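Local structure of P450 epoxidase (Sorangium cellulosum, 1Q5D) at residues L286-N289 against A290-V294; A266-N269 against L270-P274; A318-K321 against K322-V326. The protein belongs to the cytochrome P450 family and holds an iron protoporphyrin IX within a largely alpha-helical single-chain fold with small beta sheets. All coordinates share one frame; numbering follows the deposited sequence.

Contact 1 (L286-N289 against A290-V294)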
ATOM      1  N   LEU A 286      19.827  -6.013  10.138  1.00 39.11           N
ATOM      2  CA  LEU A 286      19.257  -4.662  10.183  1.00 39.13           C
ATOM      3  C   LEU A 286      18.300  -4.377   9.012  1.00 38.70           C
ATOM      4  O   LEU A 286      17.626  -3.348   8.996  1.00 37.52           O
ATOM      5  CB  LEU A 286      20.383  -3.622  10.169  1.00 40.29           C
ATOM      6  CG  LEU A 286      20.355  -2.448  11.161  1.00 41.84           C
ATOM      7  CD1 LEU A 286      19.717  -2.809  12.507  1.00 42.20           C
ATOM      8  CD2 LEU A 286      21.760  -1.868  11.366  1.00 42.71           C
ATOM      9  N   MET A 287      18.246  -5.271   8.027  1.00 38.12           N
ATOM     10  CA  MET A 287      17.474  -4.985   6.815  1.00 38.06           C
ATOM     11  C   MET A 287      16.006  -4.736   7.167  1.00 37.83           C
ATOM     12  O   MET A 287      15.377  -3.808   6.670  1.00 37.43           O
ATOM     13  CB  MET A 287      17.617  -6.119   5.790  1.00 37.79           C
ATOM     14  CG  MET A 287      16.878  -5.880   4.462  1.00 36.61           C
ATOM     15  SD  MET A 287      17.273  -4.284   3.693  1.00 37.62           S
ATOM     16  CE  MET A 287      18.713  -4.715   2.788  1.00 37.12           C
ATOM     17  N   ARG A 288      15.473  -5.573   8.046  1.00 38.43           N
ATOM     18  CA  ARG A 288      14.093  -5.468   8.481  1.00 38.92           C
ATOM     19  C   ARG A 288      13.791  -4.062   9.010  1.00 37.37           C
ATOM     20  O   ARG A 288      12.825  -3.426   8.601  1.00 35.54           O
ATOM     21  CB  ARG A 288      13.826  -6.499   9.572  1.00 42.20           C
ATOM     22  CG  ARG A 288      12.644  -7.382   9.293  1.00 47.24           C
ATOM     23  CD  ARG A 288      11.314  -6.754   9.654  1.00 50.63           C
ATOM     24  NE  ARG A 288      10.181  -7.538   9.152  1.00 54.05           N
ATOM     25  CZ  ARG A 288       9.904  -8.789   9.514  1.00 55.31           C
ATOM     26  NH1 ARG A 288      10.681  -9.423  10.385  1.00 56.43           N
ATOM     27  NH2 ARG A 288       8.840  -9.409   9.008  1.00 56.34           N
ATOM     28  N   ASN A 289      14.624  -3.593   9.929  1.00 35.18           N
ATOM     29  CA  ASN A 289      14.448  -2.265  10.493  1.00 34.31           C
ATOM     30  C   ASN A 289      14.639  -1.172   9.461  1.00 32.26           C
ATOM     31  O   ASN A 289      13.945  -0.176   9.488  1.00 32.35           O
ATOM     32  CB  ASN A 289      15.402  -2.029  11.666  1.00 34.99           C
ATOM     33  CG  ASN A 289      15.015  -0.818  12.476  1.00 35.32           C
ATOM     34  OD1 ASN A 289      13.899  -0.731  12.975  1.00 35.15           O
ATOM     35  ND2 ASN A 289      15.932   0.140  12.591  1.00 36.05           N
ATOM     36  N   ALA A 290      15.575  -1.369   8.548  1.00 30.86           N
ATOM     37  CA  ALA A 290      15.826  -0.398   7.483  1.00 31.18           C
ATOM     38  C   ALA A 290      14.603  -0.220   6.578  1.00 30.94           C
ATOM     39  O   ALA A 290      14.333   0.875   6.080  1.00 30.83           O
ATOM     40  CB  ALA A 290      17.022  -0.814   6.669  1.00 31.21           C
ATOM     41  N   LEU A 291      13.874  -1.306   6.356  1.00 30.67           N
ATOM     42  CA  LEU A 291      12.736  -1.260   5.446  1.00 31.15           C
ATOM     43  C   LEU A 291      11.595  -0.531   6.124  1.00 30.01           C
ATOM     44  O   LEU A 291      10.830   0.177   5.472  1.00 29.69           O
ATOM     45  CB  LEU A 291      12.304  -2.671   5.023  1.00 30.71           C
ATOM     46  CG  LEU A 291      13.341  -3.424   4.188  1.00 32.49           C
ATOM     47  CD1 LEU A 291      12.924  -4.893   4.019  1.00 31.98           C
ATOM     48  CD2 LEU A 291      13.514  -2.752   2.826  1.00 32.78           C
ATOM     49  N   ASP A 292      11.489  -0.685   7.440  1.00 29.47           N
ATOM     50  CA  ASP A 292      10.473   0.048   8.189  1.00 29.96           C
ATOM     51  C   ASP A 292      10.812   1.542   8.219  1.00 29.08           C
ATOM     52  O   ASP A 292       9.922   2.408   8.133  1.00 29.84           O
ATOM     53  CB  ASP A 292      10.324  -0.503   9.611  1.00 30.52           C
ATOM     54  CG  ASP A 292       9.736  -1.902   9.637  1.00 32.54           C
ATOM     55  OD1 ASP A 292       9.000  -2.268   8.694  1.00 33.02           O
ATOM     56  OD2 ASP A 292       9.947  -2.713  10.565  1.00 33.62           O
ATOM     57  N   GLU A 293      12.092   1.840   8.351  1.00 28.31           N
ATOM     58  CA  GLU A 293      12.550   3.226   8.330  1.00 29.03           C
ATOM     59  C   GLU A 293      12.370   3.861   6.938  1.00 27.94           C
ATOM     60  O   GLU A 293      12.217   5.063   6.825  1.00 27.86           O
ATOM     61  CB  GLU A 293      14.008   3.322   8.807  1.00 30.25           C
ATOM     62  CG  GLU A 293      14.686   4.667   8.565  1.00 32.50           C
ATOM     63  CD  GLU A 293      14.169   5.777   9.454  1.00 32.27           C
ATOM     64  OE1 GLU A 293      14.887   6.791   9.617  1.00 33.81           O
ATOM     65  OE2 GLU A 293      13.066   5.647  10.004  1.00 32.71           O
ATOM     66  N   VAL A 294      12.395   3.055   5.879  1.00 28.89           N
ATOM     67  CA  VAL A 294      12.147   3.601   4.544  1.00 28.46           C
ATOM     68  C   VAL A 294      10.758   4.235   4.523  1.00 28.40           C
ATOM     69  O   VAL A 294      10.588   5.366   4.048  1.00 29.36           O
ATOM     70  CB  VAL A 294      12.243   2.528   3.440  1.00 29.24           C
ATOM     71  CG1 VAL A 294      11.618   3.044   2.116  1.00 28.37           C
ATOM     72  CG2 VAL A 294      13.673   2.123   3.209  1.00 29.19           C
TER
HETATM   73  O   HOH W   1      11.776  -3.274  12.575  1.00 45.25           O
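The carbonyl O of Arg-288 takes two backbone N-H groups from the following turn: Asp-292 N at 3.3 Å in a fairly straight bond (N-H...O 153°), and, only weakly, Leu-291 N, which is chiefly bonded to Met-287 O at 2.9 Å. This is the first part of helix 287-297, the K helix of the P450 fold, whose ExxR motif is Glu-293 and Arg-296. Regular i to i+4 bonds frame the turn, Ala-290 N reaching Leu-286 O at 2.9 Å and Glu-293 N reaching Asn-289 O at 3.0 Å. On the side packed against helices 257-272 and 368-385, Met-287 and Leu-291 meet. Met-287 starts with CG anti to the backbone N (chi1 -178°) and then bends at both chi2 and chi3, which brings SD across Leu-291, 4.1 Å from its CG. The carboxylates also have partners outside the turn: Asp-292 OD1 forms a salt bridge with Arg-372, while Glu-293 OE1 pairs with both Arg-296 and Arg-350, the Glu-Arg-Arg triad familiar in this family. Asn-289 is held by both ends of its amide, ND2 donating to the carbonyls of Val-348 and Arg-350 and OD1 hydrogen-bonded to Thr-352 OG1. A water links this amide to the neighbouring acid, donating to Asp-292 OD2 at 2.8 Å and, weakly, to Asn-289 OD1 at 3.3 Å.

Contact 2 (A266-N269 against L270-P274)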
ATOM      1  N   ALA A 266      13.006   1.532  -1.158  1.00 27.50           N
ATOM      2  CA  ALA A 266      14.071   0.970  -0.317  1.00 28.09           C
ATOM      3  C   ALA A 266      15.408   1.028  -1.037  1.00 28.83           C
ATOM      4  O   ALA A 266      16.405   1.482  -0.460  1.00 30.32           O
ATOM      5  CB  ALA A 266      13.733  -0.465   0.127  1.00 27.52           C
ATOM      6  N   VAL A 267      15.427   0.586  -2.292  1.00 28.78           N
ATOM      7  CA  VAL A 267      16.636   0.623  -3.109  1.00 30.40           C
ATOM      8  C   VAL A 267      17.107   2.059  -3.304  1.00 31.69           C
ATOM      9  O   VAL A 267      18.292   2.350  -3.159  1.00 31.46           O
ATOM     10  CB  VAL A 267      16.419  -0.051  -4.495  1.00 30.12           C
ATOM     11  CG1 VAL A 267      17.558   0.300  -5.448  1.00 30.92           C
ATOM     12  CG2 VAL A 267      16.279  -1.592  -4.351  1.00 30.58           C
ATOM     13  N   LEU A 268      16.172   2.956  -3.622  1.00 32.95           N
ATOM     14  CA  LEU A 268      16.490   4.373  -3.793  1.00 32.57           C
ATOM     15  C   LEU A 268      17.157   4.946  -2.544  1.00 33.39           C
ATOM     16  O   LEU A 268      18.201   5.609  -2.624  1.00 33.19           O
ATOM     17  CB  LEU A 268      15.223   5.177  -4.119  1.00 33.10           C
ATOM     18  CG  LEU A 268      15.417   6.694  -4.201  1.00 34.08           C
ATOM     19  CD1 LEU A 268      16.628   7.044  -5.081  1.00 35.22           C
ATOM     20  CD2 LEU A 268      14.157   7.372  -4.740  1.00 34.07           C
ATOM     21  N   ASN A 269      16.546   4.703  -1.392  1.00 33.08           N
ATOM     22  CA  ASN A 269      17.036   5.266  -0.152  1.00 33.44           C
ATOM     23  C   ASN A 269      18.357   4.675   0.309  1.00 33.81           C
ATOM     24  O   ASN A 269      19.127   5.354   0.971  1.00 34.76           O
ATOM     25  CB  ASN A 269      15.977   5.176   0.951  1.00 33.27           C
ATOM     26  CG  ASN A 269      15.002   6.328   0.898  1.00 33.63           C
ATOM     27  OD1 ASN A 269      15.294   7.432   1.362  1.00 34.40           O
ATOM     28  ND2 ASN A 269      13.832   6.076   0.340  1.00 33.12           N
ATOM     29  N   LEU A 270      18.629   3.430  -0.064  1.00 34.74           N
ATOM     30  CA  LEU A 270      19.905   2.804   0.276  1.00 36.48           C
ATOM     31  C   LEU A 270      21.011   3.263  -0.675  1.00 38.09           C
ATOM     32  O   LEU A 270      22.163   3.383  -0.270  1.00 39.05           O
ATOM     33  CB  LEU A 270      19.785   1.272   0.292  1.00 35.46           C
ATOM     34  CG  LEU A 270      18.994   0.731   1.481  1.00 35.32           C
ATOM     35  CD1 LEU A 270      18.722  -0.789   1.361  1.00 35.39           C
ATOM     36  CD2 LEU A 270      19.674   1.062   2.815  1.00 35.63           C
ATOM     37  N   LEU A 271      20.665   3.535  -1.934  1.00 39.24           N
ATOM     38  CA  LEU A 271      21.615   4.170  -2.853  1.00 39.54           C
ATOM     39  C   LEU A 271      21.934   5.599  -2.407  1.00 40.79           C
ATOM     40  O   LEU A 271      23.075   6.050  -2.539  1.00 41.45           O
ATOM     41  CB  LEU A 271      21.075   4.190  -4.278  1.00 38.38           C
ATOM     42  CG  LEU A 271      20.865   2.833  -4.950  1.00 37.77           C
ATOM     43  CD1 LEU A 271      20.250   3.015  -6.318  1.00 36.23           C
ATOM     44  CD2 LEU A 271      22.178   2.054  -5.047  1.00 36.69           C
ATOM     45  N   ARG A 272      20.930   6.294  -1.871  1.00 41.53           N
ATOM     46  CA  ARG A 272      21.083   7.675  -1.392  1.00 43.22           C
ATOM     47  C   ARG A 272      21.831   7.821  -0.060  1.00 43.52           C
ATOM     48  O   ARG A 272      22.356   8.892   0.236  1.00 43.85           O
ATOM     49  CB  ARG A 272      19.716   8.351  -1.262  1.00 43.70           C
ATOM     50  CG  ARG A 272      19.234   9.023  -2.518  1.00 45.04           C
ATOM     51  CD  ARG A 272      17.838   9.592  -2.390  1.00 46.32           C
ATOM     52  NE  ARG A 272      17.277   9.978  -3.681  1.00 47.25           N
ATOM     53  CZ  ARG A 272      16.034  10.420  -3.840  1.00 48.11           C
ATOM     54  NH1 ARG A 272      15.228  10.525  -2.784  1.00 47.92           N
ATOM     55  NH2 ARG A 272      15.591  10.750  -5.052  1.00 48.62           N
ATOM     56  N   SER A 273      21.856   6.771   0.754  1.00 44.67           N
ATOM     57  CA  SER A 273      22.604   6.802   2.016  1.00 45.80           C
ATOM     58  C   SER A 273      23.655   5.697   2.077  1.00 46.18           C
ATOM     59  O   SER A 273      23.386   4.598   2.568  1.00 45.85           O
ATOM     60  CB  SER A 273      21.665   6.673   3.214  1.00 46.35           C
ATOM     61  OG  SER A 273      20.694   7.705   3.216  1.00 48.55           O
ATOM     62  N   PRO A 274      24.843   5.978   1.550  1.00 46.63           N
ATOM     63  CA  PRO A 274      25.966   5.039   1.640  1.00 46.58           C
ATOM     64  C   PRO A 274      26.185   4.553   3.075  1.00 46.28           C
ATOM     65  O   PRO A 274      26.553   3.391   3.286  1.00 45.91           O
ATOM     66  CB  PRO A 274      27.156   5.886   1.182  1.00 46.74           C
ATOM     67  CG  PRO A 274      26.558   6.878   0.250  1.00 46.81           C
ATOM     68  CD  PRO A 274      25.197   7.198   0.805  1.00 46.60           C
TER
HETATM   69  O   HOH W   2      17.714   8.106   2.167  1.00 36.89           O
HETATM   70  O   HOH W   3      14.959   9.673  -0.094  1.00 43.20           O
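The last turns of helix 257-272, the C-terminal part of the long central helix of the P450 fold, bring Leu-268 beneath the side chain of Arg-272. Leu-268 CG lies anti to the backbone N (chi1 175°), and its two methyls spread under one face of the guanidinium: CD2 sits 3.6 Å from the plane, displaced toward the rim, and CD1 comes to 3.3 Å from Arg-272 NE. The arginine, extended from CG to NE, crosses Leu-268 at a slant. A water in the guanidinium plane accepts from Arg-272 NH1 at 2.8 Å and donates to Asn-269 OD1 at 2.7 Å. A second water donates to the same OD1 at 2.6 Å and lies 3.2 Å from Ser-273 OG, while Asn-269 ND2 donates to the carbonyl of Phe-265. On another side the side chains of Val-267 and Leu-271 lie side by side, CG1 to CD1 3.9 Å, facing strand 406-412. Among the backbone bonds, Arg-272 N to Leu-268 O is sound, but Ser-273 N to Asn-269 O is weak as the helix ends. Ser-273 then takes the N-cap position of helix 274-282 without a side-chain capping bond, a one-residue break as at the end of the central helix in cytochromes P450.

Contact 3 (A318-K321 against K322-V326)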
ATOM      1  N   ALA A 318     -11.003  23.117  14.721  1.00 52.99           N
ATOM      2  CA  ALA A 318     -11.866  23.148  13.547  1.00 52.69           C
ATOM      3  C   ALA A 318     -13.249  22.600  13.858  1.00 52.06           C
ATOM      4  O   ALA A 318     -13.399  21.668  14.653  1.00 52.35           O
ATOM      5  CB  ALA A 318     -11.236  22.373  12.398  1.00 52.63           C
ATOM      6  N   SER A 319     -14.256  23.177  13.213  1.00 51.23           N
ATOM      7  CA  SER A 319     -15.626  22.717  13.372  1.00 51.05           C
ATOM      8  C   SER A 319     -15.971  21.749  12.256  1.00 50.36           C
ATOM      9  O   SER A 319     -16.400  22.158  11.171  1.00 50.36           O
ATOM     10  CB  SER A 319     -16.589  23.904  13.358  1.00 51.42           C
ATOM     11  OG  SER A 319     -16.273  24.798  14.412  1.00 52.06           O
ATOM     12  N   ILE A 320     -15.776  20.464  12.527  1.00 49.01           N
ATOM     13  CA  ILE A 320     -15.998  19.430  11.528  1.00 48.06           C
ATOM     14  C   ILE A 320     -17.435  18.941  11.574  1.00 47.70           C
ATOM     15  O   ILE A 320     -17.949  18.590  12.635  1.00 46.99           O
ATOM     16  CB  ILE A 320     -15.008  18.254  11.745  1.00 47.54           C
ATOM     17  CG1 ILE A 320     -13.569  18.775  11.738  1.00 47.34           C
ATOM     18  CG2 ILE A 320     -15.213  17.182  10.683  1.00 47.69           C
ATOM     19  CD1 ILE A 320     -12.516  17.738  12.092  1.00 47.58           C
ATOM     20  N   LYS A 321     -18.080  18.903  10.415  1.00 47.24           N
ATOM     21  CA  LYS A 321     -19.468  18.480  10.349  1.00 47.98           C
ATOM     22  C   LYS A 321     -19.630  16.994  10.021  1.00 47.91           C
ATOM     23  O   LYS A 321     -18.743  16.367   9.436  1.00 48.14           O
ATOM     24  CB  LYS A 321     -20.252  19.349   9.357  1.00 48.71           C
ATOM     25  CG  LYS A 321     -20.119  20.854   9.594  1.00 50.09           C
ATOM     26  CD  LYS A 321     -20.522  21.255  11.020  1.00 51.09           C
ATOM     27  CE  LYS A 321     -20.495  22.778  11.202  1.00 51.69           C
ATOM     28  NZ  LYS A 321     -20.204  23.178  12.612  1.00 52.22           N
ATOM     29  N   LYS A 322     -20.775  16.442  10.407  1.00 47.13           N
ATOM     30  CA  LYS A 322     -21.104  15.050  10.121  1.00 46.69           C
ATOM     31  C   LYS A 322     -20.961  14.716   8.641  1.00 45.25           C
ATOM     32  O   LYS A 322     -21.463  15.438   7.789  1.00 45.28           O
ATOM     33  CB  LYS A 322     -22.534  14.753  10.570  1.00 47.19           C
ATOM     34  CG  LYS A 322     -23.000  13.349  10.259  1.00 48.47           C
ATOM     35  CD  LYS A 322     -24.312  13.047  10.949  1.00 49.27           C
ATOM     36  CE  LYS A 322     -24.920  11.771  10.392  1.00 50.12           C
ATOM     37  NZ  LYS A 322     -24.186  10.591  10.900  1.00 51.48           N
ATOM     38  N   GLY A 323     -20.274  13.612   8.346  1.00 44.32           N
ATOM     39  CA  GLY A 323     -20.138  13.138   6.978  1.00 42.45           C
ATOM     40  C   GLY A 323     -19.019  13.781   6.175  1.00 40.80           C
ATOM     41  O   GLY A 323     -18.840  13.462   4.993  1.00 41.66           O
ATOM     42  N   GLU A 324     -18.266  14.680   6.805  1.00 39.16           N
ATOM     43  CA  GLU A 324     -17.126  15.320   6.166  1.00 37.50           C
ATOM     44  C   GLU A 324     -15.894  14.413   6.201  1.00 36.32           C
ATOM     45  O   GLU A 324     -15.635  13.729   7.190  1.00 36.78           O
ATOM     46  CB  GLU A 324     -16.797  16.661   6.835  1.00 38.48           C
ATOM     47  CG  GLU A 324     -17.808  17.774   6.564  1.00 39.79           C
ATOM     48  CD  GLU A 324     -17.257  19.166   6.858  1.00 40.54           C
ATOM     49  OE1 GLU A 324     -16.720  19.394   7.970  1.00 40.38           O
ATOM     50  OE2 GLU A 324     -17.347  20.038   5.967  1.00 41.49           O
ATOM     51  N   MET A 325     -15.131  14.434   5.117  1.00 35.19           N
ATOM     52  CA  MET A 325     -13.947  13.603   4.981  1.00 34.10           C
ATOM     53  C   MET A 325     -12.742  14.215   5.698  1.00 32.91           C
ATOM     54  O   MET A 325     -12.567  15.443   5.760  1.00 32.72           O
ATOM     55  CB  MET A 325     -13.633  13.351   3.488  1.00 34.37           C
ATOM     56  CG  MET A 325     -12.472  12.381   3.248  1.00 35.21           C
ATOM     57  SD  MET A 325     -12.475  11.660   1.579  1.00 35.40           S
ATOM     58  CE  MET A 325     -11.921  13.020   0.681  1.00 34.66           C
ATOM     59  N   VAL A 326     -11.908  13.350   6.256  1.00 31.26           N
ATOM     60  CA  VAL A 326     -10.673  13.800   6.861  1.00 30.95           C
ATOM     61  C   VAL A 326      -9.501  12.972   6.347  1.00 30.20           C
ATOM     62  O   VAL A 326      -9.538  11.741   6.412  1.00 29.29           O
ATOM     63  CB  VAL A 326     -10.736  13.666   8.405  1.00 31.81           C
ATOM     64  CG1 VAL A 326      -9.529  14.310   9.029  1.00 31.06           C
ATOM     65  CG2 VAL A 326     -12.047  14.281   8.955  1.00 33.01           C
TER
HETATM   66  O   HOH W   4     -17.231  22.140   8.664  1.00 49.17           O
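Glu-324 folds back on Lys-321 and closes a type II beta turn at both levels, backbone and side chain. Its own N donates to Lys-321 O at 3.2 Å, the i to i+3 bond characteristic of the turn, and its OE1 receives Lys-321 N at 2.8 Å along an almost straight N-H (172°). That donor reaches OE1 from above the carboxylate plane, 44° out of it. With CG anti to its carbonyl carbon and the rest of the chain extended, Glu-324 lies side by side with Lys-321 and also passes Ile-320, whose CG2 is 3.8 Å from OE1. OE1 has two further donors, Trp-50 NE1 and a water at 2.9 Å; the same water donates to Ser-319 O at 2.6 Å. At the turn corner Lys-322 N is taken up by Asp-312 OD2, and Lys-322 NZ by the carbonyl of Arg-310. Gly-323 has the positive phi (84°) usual for glycine at the third position of a type II turn. Three N-H or O-H donors converging on OE1 would probably stabilise the ionised carboxylate, even though the ammonium group of Lys-321 makes no salt bridge with it.

How the contacts relate
Along the chain the order is contact 2, contact 1, contact 3, all in the cytochrome P450 fold. Contacts 1 and 2 have centres about 11 Å apart and touch: helix 287-297 packs on the end of helix 257-272, with Leu-291 CD2 3.5 Å from Ala-266 CB, and helix 274-282 connects the two helices. Both pack beside helix 368-385 in the helical part near the haem, the side chains of Asp-292 and Ala-266 about 9 and 10 Å from it. Contact 3 is a turn in the beta region, leading from the two-stranded sheet into strand 325-329 of the five-stranded one; its centre lies about 36 Å from contact 1 and 39 Å from contact 2, with nearest atoms about 21 and 25 Å away.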